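Local coordinates for probable benzoylformate decarboxylase (Rhodococcus jostii, PDB 7ORX), which belongs to the thiamine diphosphate-dependent enzymes and binds thiamine diphosphate together with a sodium ion, at residues C[439-444]-C[451-456]. Sequence-based numbering, arbitrary orientation.
Sequences TALWSA and VVIIIL
Leu441 and Ala444, three residues apart on helix 440-447, meet Ile453 on the next strand and Val451 just ahead of it, in two small methyl and methylene contacts. At the first, CD2 of Leu441 lies 4.3 Å from CG1 of Ile453. The leucine starts out across the helix flank rather than at the strand; because CD1 extends the chain anti to CA (chi2 180°), the other methyl, CD2, is left to branch off to Ile453, where it meets the methylene instead of the terminal methyl. At the second, Ala444 and Val451 both aim their CB across the gap, and CB of the alanine sits 4.1 Å from CG2 of the valine. Here the backbones draw closer, with CA of Ala444 7.4 Å from CA of Val451, against 9.1 Å between CA of Leu441 and CA of Ile453.

Polar groups look elsewhere. Ile453 is hydrogen-bonded through its backbone to Thr520 and Ile522 of the neighbouring strand, and NE1 of Trp442 hydrogen-bonds to O of Pro482 of the second subunit.

Strand 425-430, helix 440-447 and strand 452-457 form a beta-alpha-beta crossover of the C-terminal thiamine diphosphate-binding domain, with Leu410 and Ala413 of helix 409-418 packed alongside. Only 95 Å² is buried between the segments, and with purely apolar touching groups, the helix is held here against the strand and the residue leading into it by dispersion and exclusion of water.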
ATOM      1  N   THR C 439      16.105  -4.724 -27.369  1.00 74.94           N
ATOM      2  CA  THR C 439      14.988  -5.201 -28.221  1.00 75.67           C
ATOM      3  C   THR C 439      14.286  -4.018 -28.900  1.00 73.24           C
ATOM      4  O   THR C 439      13.572  -4.285 -29.833  1.00 73.98           O
ATOM      5  CB  THR C 439      13.949  -5.981 -27.413  1.00 77.74           C
ATOM      6  OG1 THR C 439      13.437  -5.063 -26.444  1.00 78.55           O
ATOM      7  CG2 THR C 439      14.518  -7.208 -26.738  1.00 79.01           C
ATOM      8  N   ALA C 440      14.452  -2.774 -28.457  1.00 70.49           N
ATOM      9  CA  ALA C 440      13.849  -1.616 -29.143  1.00 70.26           C
ATOM     10  C   ALA C 440      14.441  -1.464 -30.534  1.00 71.68           C
ATOM     11  O   ALA C 440      13.844  -0.733 -31.357  1.00 72.61           O
ATOM     12  CB  ALA C 440      14.055  -0.361 -28.368  1.00 69.38           C
ATOM     13  N   LEU C 441      15.572  -2.109 -30.811  1.00 72.48           N
ATOM     14  CA  LEU C 441      16.159  -2.060 -32.167  1.00 73.73           C
ATOM     15  C   LEU C 441      15.209  -2.720 -33.163  1.00 73.89           C
ATOM     16  O   LEU C 441      15.091  -2.213 -34.291  1.00 73.53           O
ATOM     17  CB  LEU C 441      17.509  -2.768 -32.153  1.00 76.42           C
ATOM     18  CG  LEU C 441      18.657  -1.988 -31.537  1.00 77.04           C
ATOM     19  CD1 LEU C 441      19.915  -2.837 -31.594  1.00 78.44           C
ATOM     20  CD2 LEU C 441      18.848  -0.656 -32.266  1.00 77.68           C
ATOM     21  N   TRP C 442      14.565  -3.816 -32.765  1.00 74.76           N
ATOM     22  CA  TRP C 442      13.528  -4.510 -33.581  1.00 75.79           C
ATOM     23  C   TRP C 442      12.424  -3.531 -33.986  1.00 73.29           C
ATOM     24  O   TRP C 442      12.113  -3.478 -35.177  1.00 72.78           O
ATOM     25  CB  TRP C 442      12.932  -5.670 -32.804  1.00 78.17           C
ATOM     26  CG  TRP C 442      11.940  -6.451 -33.601  1.00 80.25           C
ATOM     27  CD1 TRP C 442      12.223  -7.464 -34.472  1.00 80.85           C
ATOM     28  CD2 TRP C 442      10.515  -6.297 -33.590  1.00 79.26           C
ATOM     29  NE1 TRP C 442      11.063  -7.952 -35.006  1.00 82.28           N
ATOM     30  CE2 TRP C 442       9.997  -7.267 -34.465  1.00 81.31           C
ATOM     31  CE3 TRP C 442       9.633  -5.448 -32.942  1.00 80.35           C
ATOM     32  CZ2 TRP C 442       8.633  -7.396 -34.709  1.00 81.21           C
ATOM     33  CZ3 TRP C 442       8.277  -5.585 -33.172  1.00 80.28           C
ATOM     34  CH2 TRP C 442       7.791  -6.544 -34.048  1.00 80.15           C
ATOM     35  N   SER C 443      11.913  -2.751 -33.038  1.00 71.58           N
ATOM     36  CA  SER C 443      10.848  -1.760 -33.297  1.00 71.25           C
ATOM     37  C   SER C 443      11.341  -0.760 -34.338  1.00 69.78           C
ATOM     38  O   SER C 443      10.637  -0.513 -35.302  1.00 70.27           O
ATOM     39  CB  SER C 443      10.394  -1.126 -32.025  1.00 71.79           C
ATOM     40  OG  SER C 443       9.803  -2.123 -31.195  1.00 73.90           O
ATOM     41  N   ALA C 444      12.553  -0.270 -34.216  1.00 68.96           N
ATOM     42  CA  ALA C 444      13.138   0.668 -35.202  1.00 69.24           C
ATOM     43  C   ALA C 444      13.175   0.026 -36.585  1.00 70.96           C
ATOM     44  O   ALA C 444      12.887   0.713 -37.607  1.00 71.12           O
ATOM     45  CB  ALA C 444      14.507   1.058 -34.726  1.00 68.42           C
ATOM     46  N   VAL C 451      16.548   6.311 -36.643  1.00 67.07           N
ATOM     47  CA  VAL C 451      17.457   6.664 -35.514  1.00 66.28           C
ATOM     48  C   VAL C 451      18.887   6.320 -35.918  1.00 67.50           C
ATOM     49  O   VAL C 451      19.099   5.243 -36.524  1.00 68.01           O
ATOM     50  CB  VAL C 451      17.256   5.860 -34.230  1.00 65.01           C
ATOM     51  CG1 VAL C 451      16.973   6.765 -33.083  1.00 64.23           C
ATOM     52  CG2 VAL C 451      16.270   4.721 -34.354  1.00 65.46           C
ATOM     53  N   VAL C 452      19.831   7.078 -35.374  1.00 67.62           N
ATOM     54  CA  VAL C 452      21.242   6.644 -35.310  1.00 69.03           C
ATOM     55  C   VAL C 452      21.595   6.296 -33.863  1.00 68.56           C
ATOM     56  O   VAL C 452      21.463   7.175 -33.001  1.00 69.58           O
ATOM     57  CB  VAL C 452      22.120   7.767 -35.866  1.00 70.13           C
ATOM     58  CG1 VAL C 452      23.596   7.376 -35.808  1.00 70.17           C
ATOM     59  CG2 VAL C 452      21.634   8.165 -37.268  1.00 70.32           C
ATOM     60  N   ILE C 453      22.029   5.063 -33.631  1.00 67.76           N
ATOM     61  CA  ILE C 453      22.450   4.550 -32.303  1.00 67.77           C
ATOM     62  C   ILE C 453      23.974   4.373 -32.308  1.00 67.76           C
ATOM     63  O   ILE C 453      24.487   3.571 -33.095  1.00 69.17           O
ATOM     64  CB  ILE C 453      21.712   3.236 -32.015  1.00 68.63           C
ATOM     65  CG1 ILE C 453      20.190   3.426 -32.028  1.00 68.98           C
ATOM     66  CG2 ILE C 453      22.147   2.630 -30.701  1.00 69.27           C
ATOM     67  CD1 ILE C 453      19.683   4.345 -30.959  1.00 67.79           C
ATOM     68  N   ILE C 454      24.674   5.094 -31.441  1.00 66.80           N
ATOM     69  CA  ILE C 454      26.133   4.949 -31.234  1.00 67.67           C
ATOM     70  C   ILE C 454      26.340   4.262 -29.898  1.00 68.10           C
ATOM     71  O   ILE C 454      26.022   4.861 -28.868  1.00 68.36           O
ATOM     72  CB  ILE C 454      26.812   6.317 -31.280  1.00 67.39           C
ATOM     73  CG1 ILE C 454      26.601   6.975 -32.639  1.00 67.73           C
ATOM     74  CG2 ILE C 454      28.266   6.183 -30.930  1.00 67.21           C
ATOM     75  CD1 ILE C 454      27.053   8.433 -32.687  1.00 67.80           C
ATOM     76  N   ILE C 455      26.809   3.025 -29.924  1.00 69.67           N
ATOM     77  CA  ILE C 455      27.200   2.277 -28.701  1.00 70.18           C
ATOM     78  C   ILE C 455      28.627   2.711 -28.376  1.00 69.95           C
ATOM     79  O   ILE C 455      29.451   2.508 -29.211  1.00 70.93           O
ATOM     80  CB  ILE C 455      27.123   0.762 -28.946  1.00 71.39           C
ATOM     81  CG1 ILE C 455      25.744   0.294 -29.425  1.00 71.66           C
ATOM     82  CG2 ILE C 455      27.554   0.023 -27.709  1.00 72.26           C
ATOM     83  CD1 ILE C 455      24.612   0.745 -28.567  1.00 71.29           C
ATOM     84  N   LEU C 456      28.881   3.338 -27.239  1.00 69.63           N
ATOM     85  CA  LEU C 456      30.241   3.605 -26.755  1.00 70.12           C
ATOM     86  C   LEU C 456      30.631   2.372 -25.970  1.00 70.77           C
ATOM     87  O   LEU C 456      30.120   2.218 -24.865  1.00 69.38           O
ATOM     88  CB  LEU C 456      30.268   4.824 -25.849  1.00 71.38           C
ATOM     89  CG  LEU C 456      30.167   6.158 -26.566  1.00 72.03           C
ATOM     90  CD1 LEU C 456      28.765   6.412 -27.021  1.00 72.51           C
ATOM     91  CD2 LEU C 456      30.540   7.303 -25.656  1.00 72.15           C
TER